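Long-range contacts in reticulocyte binding protein (PDB 3FAW), which probably hydrolyses the alpha-1,6 branch linkages of pullulan and glycogen-like glucans as a cell-wall-anchored streptococcal pullulanase: residues 507-518 against 558-569; 259-269 against 701-710. All coordinates share one frame; numbering follows the deposited sequence. Where two conformers were deposited one is given.

Interaction 1 (507-518 against 558-569). With CA (calcium ion), chain E.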
loop_
_atom_site.group_PDB
_atom_site.type_symbol
_atom_site.label_atom_id
_atom_site.label_comp_id
_atom_site.label_asym_id
_atom_site.label_seq_id
_atom_site.Cartn_x
_atom_site.Cartn_y
_atom_site.Cartn_z
ATOM N N MET A 507 -11.849 -12.351 2.825
ATOM C CA MET A 507 -12.995 -11.645 2.242
ATOM C C MET A 507 -14.336 -12.343 2.493
ATOM O O MET A 507 -15.359 -11.677 2.595
ATOM C CB MET A 507 -12.789 -11.417 0.736
ATOM C CG MET A 507 -11.642 -10.467 0.373
ATOM S SD MET A 507 -11.751 -8.806 1.085
ATOM C CE MET A 507 -10.887 -9.088 2.632
ATOM N N LYS A 508 -14.332 -13.670 2.625
ATOM C CA LYS A 508 -15.565 -14.410 2.927
ATOM C C LYS A 508 -16.064 -14.272 4.377
ATOM O O LYS A 508 -17.168 -14.728 4.673
ATOM C CB LYS A 508 -15.406 -15.900 2.585
ATOM C CG LYS A 508 -14.514 -16.683 3.537
ATOM C CD LYS A 508 -14.274 -18.098 3.035
ATOM C CE LYS A 508 -13.286 -18.845 3.925
ATOM N NZ LYS A 508 -13.747 -18.938 5.342
ATOM N N SER A 509 -15.264 -13.658 5.260
ATOM C CA SER A 509 -15.599 -13.518 6.684
ATOM C C SER A 509 -15.576 -12.063 7.164
ATOM O O SER A 509 -15.574 -11.803 8.371
ATOM C CB SER A 509 -14.619 -14.336 7.532
ATOM O OG SER A 509 -14.592 -15.694 7.131
ATOM N N THR A 510 -15.548 -11.112 6.229
ATOM C CA THR A 510 -15.556 -9.688 6.571
ATOM C C THR A 510 -16.099 -8.868 5.404
ATOM O O THR A 510 -15.928 -9.249 4.246
ATOM C CB THR A 510 -14.133 -9.174 6.947
ATOM O OG1 THR A 510 -14.204 -7.819 7.423
ATOM C CG2 THR A 510 -13.207 -9.234 5.750
ATOM N N ASP A 511 -16.773 -7.763 5.716
ATOM C CA ASP A 511 -17.146 -6.758 4.717
ATOM C C ASP A 511 -16.583 -5.397 5.146
ATOM O O ASP A 511 -17.326 -4.426 5.310
ATOM C CB ASP A 511 -18.672 -6.662 4.547
ATOM C CG ASP A 511 -19.282 -7.868 3.829
ATOM O OD1 ASP A 511 -18.551 -8.677 3.216
ATOM O OD2 ASP A 511 -20.526 -7.993 3.867
ATOM N N THR A 512 -15.266 -5.340 5.329
ATOM C CA THR A 512 -14.581 -4.123 5.770
ATOM C C THR A 512 -13.586 -3.642 4.709
ATOM O O THR A 512 -13.822 -2.641 4.036
ATOM C CB THR A 512 -13.852 -4.355 7.110
ATOM O OG1 THR A 512 -12.933 -5.450 6.988
ATOM C CG2 THR A 512 -14.854 -4.665 8.218
ATOM N N VAL A 513 -12.488 -4.375 4.548
ATOM C CA VAL A 513 -11.424 -3.994 3.622
ATOM C C VAL A 513 -11.526 -4.811 2.332
ATOM O O VAL A 513 -11.719 -6.027 2.385
ATOM C CB VAL A 513 -10.039 -4.211 4.264
ATOM C CG1 VAL A 513 -8.936 -3.813 3.308
ATOM C CG2 VAL A 513 -9.929 -3.428 5.573
ATOM N N GLY A 514 -11.407 -4.136 1.186
ATOM C CA GLY A 514 -11.413 -4.795 -0.131
ATOM C C GLY A 514 -10.010 -5.129 -0.621
ATOM O O GLY A 514 -9.047 -4.461 -0.257
ATOM N N VAL A 515 -9.887 -6.169 -1.443
ATOM C CA VAL A 515 -8.577 -6.590 -1.952
ATOM C C VAL A 515 -8.505 -6.545 -3.477
ATOM O O VAL A 515 -9.509 -6.734 -4.171
ATOM C CB VAL A 515 -8.199 -8.016 -1.485
ATOM C CG1 VAL A 515 -8.113 -8.076 0.042
ATOM C CG2 VAL A 515 -9.185 -9.042 -2.034
ATOM N N PHE A 516 -7.298 -6.307 -3.985
ATOM C CA PHE A 516 -7.049 -6.289 -5.425
ATOM C C PHE A 516 -7.362 -7.636 -6.060
ATOM O O PHE A 516 -6.999 -8.680 -5.523
ATOM C CB PHE A 516 -5.599 -5.886 -5.720
ATOM C CG PHE A 516 -5.348 -4.419 -5.558
ATOM C CD1 PHE A 516 -5.581 -3.545 -6.611
ATOM C CD2 PHE A 516 -4.912 -3.903 -4.343
ATOM C CE1 PHE A 516 -5.363 -2.184 -6.465
ATOM C CE2 PHE A 516 -4.698 -2.543 -4.185
ATOM C CZ PHE A 516 -4.924 -1.682 -5.248
ATOM N N SER A 517 -8.044 -7.595 -7.201
ATOM C CA SER A 517 -8.380 -8.797 -7.948
ATOM C C SER A 517 -7.341 -9.091 -9.029
ATOM O O SER A 517 -7.426 -8.584 -10.150
ATOM C CB SER A 517 -9.771 -8.675 -8.569
ATOM O OG SER A 517 -10.124 -9.866 -9.253
ATOM N N ASP A 518 -6.363 -9.925 -8.687
ATOM C CA ASP A 518 -5.366 -10.372 -9.664
ATOM C C ASP A 518 -5.971 -11.254 -10.770
ATOM O O ASP A 518 -5.416 -11.342 -11.865
ATOM C CB ASP A 518 -4.168 -11.069 -8.986
ATOM C CG ASP A 518 -4.571 -12.175 -8.016
ATOM O OD1 ASP A 518 -5.710 -12.181 -7.506
ATOM O OD2 ASP A 518 -3.716 -13.039 -7.737
ATOM N N PHE A 558 -10.556 -16.416 -5.302
ATOM C CA PHE A 558 -11.012 -16.296 -3.913
ATOM C C PHE A 558 -12.509 -16.031 -3.861
ATOM O O PHE A 558 -13.086 -15.526 -4.827
ATOM C CB PHE A 558 -10.227 -15.223 -3.135
ATOM C CG PHE A 558 -10.593 -13.789 -3.474
ATOM C CD1 PHE A 558 -11.639 -13.145 -2.818
ATOM C CD2 PHE A 558 -9.848 -13.067 -4.398
ATOM C CE1 PHE A 558 -11.962 -11.819 -3.108
ATOM C CE2 PHE A 558 -10.156 -11.735 -4.692
ATOM C CZ PHE A 558 -11.217 -11.112 -4.047
ATOM N N GLU A 559 -13.127 -16.380 -2.733
ATOM C CA GLU A 559 -14.564 -16.180 -2.543
ATOM C C GLU A 559 -14.868 -14.760 -2.070
ATOM O O GLU A 559 -14.513 -14.379 -0.953
ATOM C CB GLU A 559 -15.119 -17.196 -1.532
ATOM C CG GLU A 559 -16.641 -17.148 -1.326
ATOM C CD GLU A 559 -17.435 -17.452 -2.590
ATOM O OE1 GLU A 559 -16.925 -18.182 -3.468
ATOM O OE2 GLU A 559 -18.581 -16.965 -2.698
ATOM N N ALA A 560 -15.527 -13.983 -2.930
ATOM C CA ALA A 560 -16.050 -12.674 -2.553
ATOM C C ALA A 560 -17.566 -12.772 -2.369
ATOM O O ALA A 560 -18.304 -12.889 -3.349
ATOM C CB ALA A 560 -15.709 -11.646 -3.618
ATOM N N ASP A 561 -18.032 -12.729 -1.120
ATOM C CA ASP A 561 -19.473 -12.820 -0.848
ATOM C C ASP A 561 -20.199 -11.469 -0.974
ATOM O O ASP A 561 -21.418 -11.398 -0.806
ATOM C CB ASP A 561 -19.750 -13.494 0.512
ATOM C CG ASP A 561 -19.421 -12.610 1.709
ATOM O OD1 ASP A 561 -18.448 -11.834 1.650
ATOM O OD2 ASP A 561 -20.138 -12.710 2.727
ATOM N N SER A 562 -19.443 -10.416 -1.283
ATOM C CA SER A 562 -19.985 -9.077 -1.526
ATOM C C SER A 562 -19.112 -8.369 -2.576
ATOM O O SER A 562 -17.895 -8.554 -2.586
ATOM C CB SER A 562 -20.017 -8.281 -0.215
ATOM O OG SER A 562 -20.171 -6.886 -0.433
ATOM N N PRO A 563 -19.726 -7.564 -3.470
ATOM C CA PRO A 563 -18.937 -6.905 -4.523
ATOM C C PRO A 563 -17.883 -5.926 -3.994
ATOM O O PRO A 563 -16.847 -5.741 -4.633
ATOM C CB PRO A 563 -19.996 -6.169 -5.357
ATOM C CG PRO A 563 -21.185 -6.061 -4.481
ATOM C CD PRO A 563 -21.159 -7.234 -3.569
ATOM N N GLY A 564 -18.145 -5.323 -2.834
ATOM C CA GLY A 564 -17.198 -4.428 -2.178
ATOM C C GLY A 564 -15.905 -5.080 -1.698
ATOM O O GLY A 564 -14.936 -4.377 -1.382
ATOM N N ASP A 565 -15.878 -6.413 -1.645
ATOM C CA ASP A 565 -14.649 -7.159 -1.329
ATOM C C ASP A 565 -13.582 -7.055 -2.415
ATOM O O ASP A 565 -12.415 -7.369 -2.168
ATOM C CB ASP A 565 -14.946 -8.653 -1.152
ATOM C CG ASP A 565 -15.848 -8.948 0.019
ATOM O OD1 ASP A 565 -15.945 -8.114 0.943
ATOM O OD2 ASP A 565 -16.462 -10.039 0.024
ATOM N N VAL A 566 -13.991 -6.639 -3.613
ATOM C CA VAL A 566 -13.157 -6.733 -4.804
ATOM C C VAL A 566 -12.738 -5.361 -5.332
ATOM O O VAL A 566 -13.582 -4.505 -5.605
ATOM C CB VAL A 566 -13.909 -7.476 -5.929
ATOM C CG1 VAL A 566 -13.026 -7.628 -7.158
ATOM C CG2 VAL A 566 -14.383 -8.833 -5.440
ATOM N N VAL A 567 -11.428 -5.165 -5.465
ATOM C CA VAL A 567 -10.881 -4.003 -6.150
ATOM C C VAL A 567 -10.498 -4.424 -7.573
ATOM O O VAL A 567 -9.556 -5.197 -7.764
ATOM C CB VAL A 567 -9.648 -3.434 -5.419
ATOM C CG1 VAL A 567 -9.194 -2.138 -6.076
ATOM C CG2 VAL A 567 -9.953 -3.208 -3.937
ATOM N N GLN A 568 -11.241 -3.921 -8.559
ATOM C CA GLN A 568 -11.037 -4.284 -9.969
ATOM C C GLN A 568 -9.941 -3.424 -10.592
ATOM O O GLN A 568 -10.024 -2.192 -10.578
ATOM C CB GLN A 568 -12.327 -4.089 -10.776
ATOM C CG GLN A 568 -13.571 -4.790 -10.220
ATOM C CD GLN A 568 -13.623 -6.280 -10.533
ATOM O OE1 GLN A 568 -12.594 -6.936 -10.677
ATOM N NE2 GLN A 568 -14.832 -6.820 -10.625
ATOM N N TYR A 569 -8.917 -4.073 -11.142
ATOM C CA TYR A 569 -7.822 -3.356 -11.788
ATOM C C TYR A 569 -7.127 -4.184 -12.862
ATOM O O TYR A 569 -7.200 -5.421 -12.867
ATOM C CB TYR A 569 -6.803 -2.875 -10.749
ATOM C CG TYR A 569 -5.746 -3.878 -10.310
ATOM C CD1 TYR A 569 -6.083 -5.174 -9.921
ATOM C CD2 TYR A 569 -4.408 -3.505 -10.237
ATOM C CE1 TYR A 569 -5.104 -6.078 -9.493
ATOM C CE2 TYR A 569 -3.432 -4.390 -9.812
ATOM C CZ TYR A 569 -3.781 -5.674 -9.437
ATOM O OH TYR A 569 -2.798 -6.544 -9.014
HETATM CA CA CA E . -17.007 -10.212 2.379
HETATM O O HOH W 1 -12.445 -15.045 0.643
HETATM O O HOH W 2 -19.489 -16.007 3.052
HETATM O O HOH W 3 -14.128 -6.945 2.978
HETATM O O HOH W 4 -12.634 -9.523 -10.059
HETATM O O HOH W 5 -17.973 -11.315 4.287
#
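Phe-516 turns the edge of its ring toward the face of Tyr-569, a T-shaped stack with centroids 4.8 Å apart and planes at 64°; its CD1 sits over the middle of the tyrosine ring. Val-567 lies on the same side of the sheet and sets CG1 over one face of Phe-516, a CH-pi contact. Beneath these side chains the strands pair in parallel: Val-515 N donates to Asp-565 O, Val-567 N to Val-515 O, and Ser-517 N to Val-567 O. Val-515 points to the other face of the sheet, where its CG2 packs 3.5 Å from Phe-558 CZ, and Met-507 CG meets the same ring at CE1. Ahead of the strands, both segments close around a calcium ion. Asp-511 OD1 and Asp-561 OD1 each bind it at 2.3 Å, joined by the carbonyl oxygens of Met-507 and Thr-510 and by a water. With CG anti to its carbonyl carbon (chi1 -64°), Asp-565 grips the metal with both oxygens, unevenly: OD2 at 2.4 Å and OD1 at 2.8 Å. Three carboxylates thus share one cation, which probably offsets their mutual repulsion, and Asp-565 has a second partner in Arg-265. In the eight-stranded TIM barrel, 513-516 and 566-568 are adjacent staves, flanked by strands 482-485 and 614-618, with helix 464-477 packed against Val-513.

Interaction 2 (259-269 against 701-710)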
loop_
_atom_site.group_PDB
_atom_site.type_symbol
_atom_site.label_atom_id
_atom_site.label_comp_id
_atom_site.label_asym_id
_atom_site.label_seq_id
_atom_site.Cartn_x
_atom_site.Cartn_y
_atom_site.Cartn_z
ATOM N N ILE A 259 -17.914 13.805 -1.078
ATOM C CA ILE A 259 -18.018 13.228 -2.418
ATOM C C ILE A 259 -19.501 13.072 -2.763
ATOM O O ILE A 259 -20.252 12.442 -2.016
ATOM C CB ILE A 259 -17.332 11.837 -2.496
ATOM C CG1 ILE A 259 -15.912 11.880 -1.913
ATOM C CG2 ILE A 259 -17.281 11.345 -3.936
ATOM C CD1 ILE A 259 -15.270 10.519 -1.782
ATOM N N ALA A 260 -19.917 13.649 -3.889
ATOM C CA ALA A 260 -21.320 13.597 -4.310
ATOM C C ALA A 260 -21.737 12.166 -4.635
ATOM O O ALA A 260 -21.037 11.464 -5.361
ATOM C CB ALA A 260 -21.548 14.496 -5.518
ATOM N N ASN A 261 -22.873 11.742 -4.082
ATOM C CA ASN A 261 -23.441 10.411 -4.339
ATOM C C ASN A 261 -22.461 9.263 -4.073
ATOM O O ASN A 261 -22.387 8.304 -4.845
ATOM C CB ASN A 261 -23.986 10.322 -5.770
ATOM C CG ASN A 261 -25.116 11.303 -6.032
ATOM O OD1 ASN A 261 -26.256 10.901 -6.269
ATOM N ND2 ASN A 261 -24.806 12.594 -5.990
ATOM N N PHE A 262 -21.708 9.382 -2.982
ATOM C CA PHE A 262 -20.800 8.330 -2.525
ATOM C C PHE A 262 -21.416 7.679 -1.288
ATOM O O PHE A 262 -21.433 8.274 -0.213
ATOM C CB PHE A 262 -19.424 8.921 -2.201
ATOM C CG PHE A 262 -18.445 7.925 -1.646
ATOM C CD1 PHE A 262 -17.849 6.984 -2.474
ATOM C CD2 PHE A 262 -18.114 7.931 -0.292
ATOM C CE1 PHE A 262 -16.944 6.057 -1.964
ATOM C CE2 PHE A 262 -17.206 7.011 0.226
ATOM C CZ PHE A 262 -16.622 6.071 -0.611
ATOM N N LYS A 263 -21.930 6.461 -1.452
ATOM C CA LYS A 263 -22.676 5.775 -0.391
ATOM C C LYS A 263 -21.993 4.503 0.107
ATOM O O LYS A 263 -22.552 3.779 0.932
ATOM C CB LYS A 263 -24.079 5.426 -0.889
ATOM C CG LYS A 263 -24.904 6.625 -1.315
ATOM C CD LYS A 263 -26.266 6.197 -1.814
ATOM C CE LYS A 263 -27.045 7.378 -2.363
ATOM N NZ LYS A 263 -28.298 6.943 -3.032
ATOM N N GLY A 264 -20.791 4.227 -0.385
ATOM C CA GLY A 264 -20.106 2.986 -0.040
ATOM C C GLY A 264 -18.881 2.720 -0.892
ATOM O O GLY A 264 -18.645 3.395 -1.886
ATOM N N ARG A 265 -18.110 1.717 -0.489
ATOM C CA ARG A 265 -16.853 1.364 -1.165
ATOM C C ARG A 265 -17.026 1.005 -2.656
ATOM O O ARG A 265 -16.117 1.213 -3.454
ATOM C CB ARG A 265 -16.130 0.242 -0.398
ATOM C CG ARG A 265 -16.951 -1.026 -0.184
ATOM C CD ARG A 265 -16.286 -1.969 0.816
ATOM N NE ARG A 265 -17.065 -3.198 0.975
ATOM C CZ ARG A 265 -16.587 -4.371 1.388
ATOM N NH1 ARG A 265 -15.304 -4.517 1.701
ATOM N NH2 ARG A 265 -17.404 -5.420 1.475
ATOM N N GLN A 266 -18.201 0.498 -3.027
ATOM C CA GLN A 266 -18.520 0.198 -4.428
ATOM C C GLN A 266 -18.700 1.447 -5.316
ATOM O O GLN A 266 -18.690 1.339 -6.542
ATOM C CB GLN A 266 -19.758 -0.719 -4.518
ATOM C CG GLN A 266 -21.126 -0.054 -4.246
ATOM C CD GLN A 266 -21.430 0.178 -2.766
ATOM O OE1 GLN A 266 -20.808 -0.418 -1.883
ATOM N NE2 GLN A 266 -22.401 1.044 -2.497
ATOM N N ASP A 267 -18.870 2.620 -4.703
ATOM C CA ASP A 267 -18.975 3.888 -5.441
ATOM C C ASP A 267 -17.617 4.561 -5.698
ATOM O O ASP A 267 -17.545 5.556 -6.424
ATOM C CB ASP A 267 -19.878 4.874 -4.690
ATOM C CG ASP A 267 -21.334 4.439 -4.655
ATOM O OD1 ASP A 267 -21.710 3.518 -5.400
ATOM O OD2 ASP A 267 -22.106 5.031 -3.877
ATOM N N ALA A 268 -16.553 4.025 -5.104
ATOM C CA ALA A 268 -15.219 4.607 -5.247
ATOM C C ALA A 268 -14.612 4.349 -6.628
ATOM O O ALA A 268 -14.688 3.236 -7.157
ATOM C CB ALA A 268 -14.284 4.079 -4.159
ATOM N N VAL A 269 -14.025 5.396 -7.204
ATOM C CA VAL A 269 -13.191 5.276 -8.398
ATOM C C VAL A 269 -11.818 5.837 -8.042
ATOM O O VAL A 269 -11.626 7.050 -7.998
ATOM C CB VAL A 269 -13.800 6.026 -9.596
ATOM C CG1 VAL A 269 -12.931 5.858 -10.833
ATOM C CG2 VAL A 269 -15.219 5.531 -9.857
ATOM N N ARG A 701 -20.024 5.453 -15.511
ATOM C CA ARG A 701 -20.018 4.641 -14.287
ATOM C C ARG A 701 -20.724 5.331 -13.118
ATOM O O ARG A 701 -21.523 4.711 -12.428
ATOM C CB ARG A 701 -18.586 4.279 -13.880
ATOM C CG ARG A 701 -18.511 3.438 -12.618
ATOM C CD ARG A 701 -17.116 2.889 -12.359
ATOM N NE ARG A 701 -17.120 1.963 -11.228
ATOM C CZ ARG A 701 -17.596 0.717 -11.267
ATOM N NH1 ARG A 701 -18.096 0.211 -12.388
ATOM N NH2 ARG A 701 -17.559 -0.035 -10.177
ATOM N N ARG A 702 -20.429 6.613 -12.912
ATOM C CA ARG A 702 -20.994 7.374 -11.794
ATOM C C ARG A 702 -22.434 7.834 -12.043
ATOM O O ARG A 702 -23.136 8.233 -11.107
ATOM C CB ARG A 702 -20.098 8.574 -11.470
ATOM C CG ARG A 702 -18.681 8.175 -11.045
ATOM C CD ARG A 702 -17.880 9.353 -10.498
ATOM N NE ARG A 702 -18.444 9.866 -9.248
ATOM C CZ ARG A 702 -18.072 10.999 -8.652
ATOM N NH1 ARG A 702 -17.117 11.763 -9.175
ATOM N NH2 ARG A 702 -18.662 11.375 -7.522
ATOM N N SER A 703 -22.875 7.772 -13.298
ATOM C CA SER A 703 -24.215 8.221 -13.670
ATOM C C SER A 703 -25.322 7.236 -13.282
ATOM O O SER A 703 -26.492 7.612 -13.263
ATOM C CB SER A 703 -24.286 8.494 -15.178
ATOM O OG SER A 703 -24.289 7.288 -15.926
ATOM N N THR A 704 -24.963 5.987 -12.984
ATOM C CA THR A 704 -25.966 4.945 -12.738
ATOM C C THR A 704 -25.441 3.822 -11.841
ATOM O O THR A 704 -24.327 3.326 -12.036
ATOM C CB THR A 704 -26.457 4.328 -14.076
ATOM O OG1 THR A 704 -27.316 3.212 -13.815
ATOM C CG2 THR A 704 -25.282 3.861 -14.924
ATOM N N ASP A 705 -26.265 3.403 -10.879
ATOM C CA ASP A 705 -25.912 2.291 -9.989
ATOM C C ASP A 705 -26.000 0.908 -10.655
ATOM O O ASP A 705 -25.759 -0.112 -9.998
ATOM C CB ASP A 705 -26.727 2.335 -8.684
ATOM C CG ASP A 705 -28.225 2.151 -8.898
ATOM O OD1 ASP A 705 -28.633 1.342 -9.757
ATOM O OD2 ASP A 705 -29.000 2.812 -8.174
ATOM N N ALA A 706 -26.331 0.872 -11.948
ATOM C CA ALA A 706 -26.237 -0.359 -12.739
ATOM C C ALA A 706 -24.835 -0.972 -12.689
ATOM O O ALA A 706 -24.691 -2.190 -12.767
ATOM C CB ALA A 706 -26.628 -0.096 -14.186
ATOM N N PHE A 707 -23.813 -0.127 -12.571
ATOM C CA PHE A 707 -22.421 -0.586 -12.522
ATOM C C PHE A 707 -21.866 -0.629 -11.089
ATOM O O PHE A 707 -20.686 -0.924 -10.888
ATOM C CB PHE A 707 -21.539 0.324 -13.387
ATOM C CG PHE A 707 -21.974 0.406 -14.833
ATOM C CD1 PHE A 707 -21.937 -0.720 -15.649
ATOM C CD2 PHE A 707 -22.402 1.611 -15.381
ATOM C CE1 PHE A 707 -22.334 -0.651 -16.981
ATOM C CE2 PHE A 707 -22.798 1.691 -16.715
ATOM C CZ PHE A 707 -22.764 0.562 -17.515
ATOM N N ARG A 708 -22.721 -0.347 -10.102
ATOM C CA ARG A 708 -22.295 -0.150 -8.713
ATOM C C ARG A 708 -23.307 -0.739 -7.732
ATOM O O ARG A 708 -23.749 -0.053 -6.804
ATOM C CB ARG A 708 -22.150 1.344 -8.421
ATOM C CG ARG A 708 -21.046 2.062 -9.184
ATOM C CD ARG A 708 -21.510 3.430 -9.618
ATOM N NE ARG A 708 -22.144 4.151 -8.520
ATOM C CZ ARG A 708 -23.043 5.123 -8.657
ATOM N NH1 ARG A 708 -23.444 5.528 -9.855
ATOM N NH2 ARG A 708 -23.543 5.697 -7.578
ATOM N N LYS A 709 -23.666 -2.005 -7.934
ATOM C CA LYS A 709 -24.649 -2.677 -7.076
ATOM C C LYS A 709 -24.071 -3.028 -5.702
ATOM O O LYS A 709 -22.858 -3.184 -5.542
ATOM C CB LYS A 709 -25.199 -3.933 -7.756
ATOM C CG LYS A 709 -26.076 -3.625 -8.948
ATOM C CD LYS A 709 -26.356 -4.862 -9.785
ATOM C CE LYS A 709 -27.094 -4.496 -11.064
ATOM N NZ LYS A 709 -28.329 -3.712 -10.790
ATOM N N LEU A 710 -24.962 -3.156 -4.722
ATOM C CA LEU A 710 -24.562 -3.302 -3.323
ATOM C C LEU A 710 -24.305 -4.756 -2.939
ATOM O O LEU A 710 -23.369 -5.041 -2.194
ATOM C CB LEU A 710 -25.619 -2.699 -2.395
ATOM C CG LEU A 710 -25.880 -1.195 -2.536
ATOM C CD1 LEU A 710 -26.691 -0.891 -3.790
ATOM C CD2 LEU A 710 -26.598 -0.654 -1.307
HETATM O O HOH W 6 -16.898 2.509 -8.329
HETATM O O HOH W 7 -23.848 2.020 -5.134
HETATM O O HOH W 8 -20.800 -3.595 -1.924
HETATM O O HOH W 9 -24.507 5.861 -4.762
#
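Arg-701, near the end of helix 685-703, reaches toward the loop that leads into strand 269-273, the first strand of the TIM barrel. The extended arginine chain lays CD alongside Val-269 CG2, the two side chains running in opposite directions, and its NE donates to a water that in turn donates to the carbonyl oxygens of Gln-266 and Ala-268. Beyond it, NH1 is held by the carbonyl of Ser-611. Arg-702 bends at chi3 (66°) and presents the edge of its guanidinium to the type II turn 259-262, where NH2 makes a weak hydrogen bond of 3.2 Å to Ala-260 O and lies near Ile-259 CG2. The chain then passes through an ST turn at Thr-704, whose OG1 accepts from Ala-706 N, and a 3-10 turn, packing on strand 748-754 of the C-terminal sheet through Phe-707. Arg-708 comes back to the loop and lays CG 3.6 Å from Gln-266 O. It also forms a salt bridge to Asp-267, whose OD2 already takes the backbone N-H of Lys-263. Arg-708 NE points almost straight at Asp-267 OD1, 3.2 Å away, keeping that oxygen within 3° of the guanidinium plane but reaching it from above the carboxylate plane. The carbonyl oxygens of Arg-708 and Lys-709 face Gln-266 CG. Leu-710 CG is 4.1 Å from Gln-266 NE2, and one water donates to both Gln-266 OE1 and Leu-710 O.

Going from the N terminus, the chain first meets 259-269, the lead-in to the first barrel strand, and this loop is met again by 701-710, more than 430 residues on, so interaction 2 closes a long loop that takes in the whole barrel. Interaction 1 is nested inside it: 507-518 and 558-569 join the sixth and seventh strands across an intervening 39 residues, partly helical. The centres of the two interactions lie about 16 Å apart, yet they touch directly. Arg-265 reaches from the entry loop to make a salt bridge, NH2 to OD1 of the calcium ligand Asp-565, and Pro-563 packs against Leu-710. The calcium-binding loops and turn ahead of strands 513-516 and 566-568, the barrel entrance and the approach to the C-terminal sheet are thereby tied together.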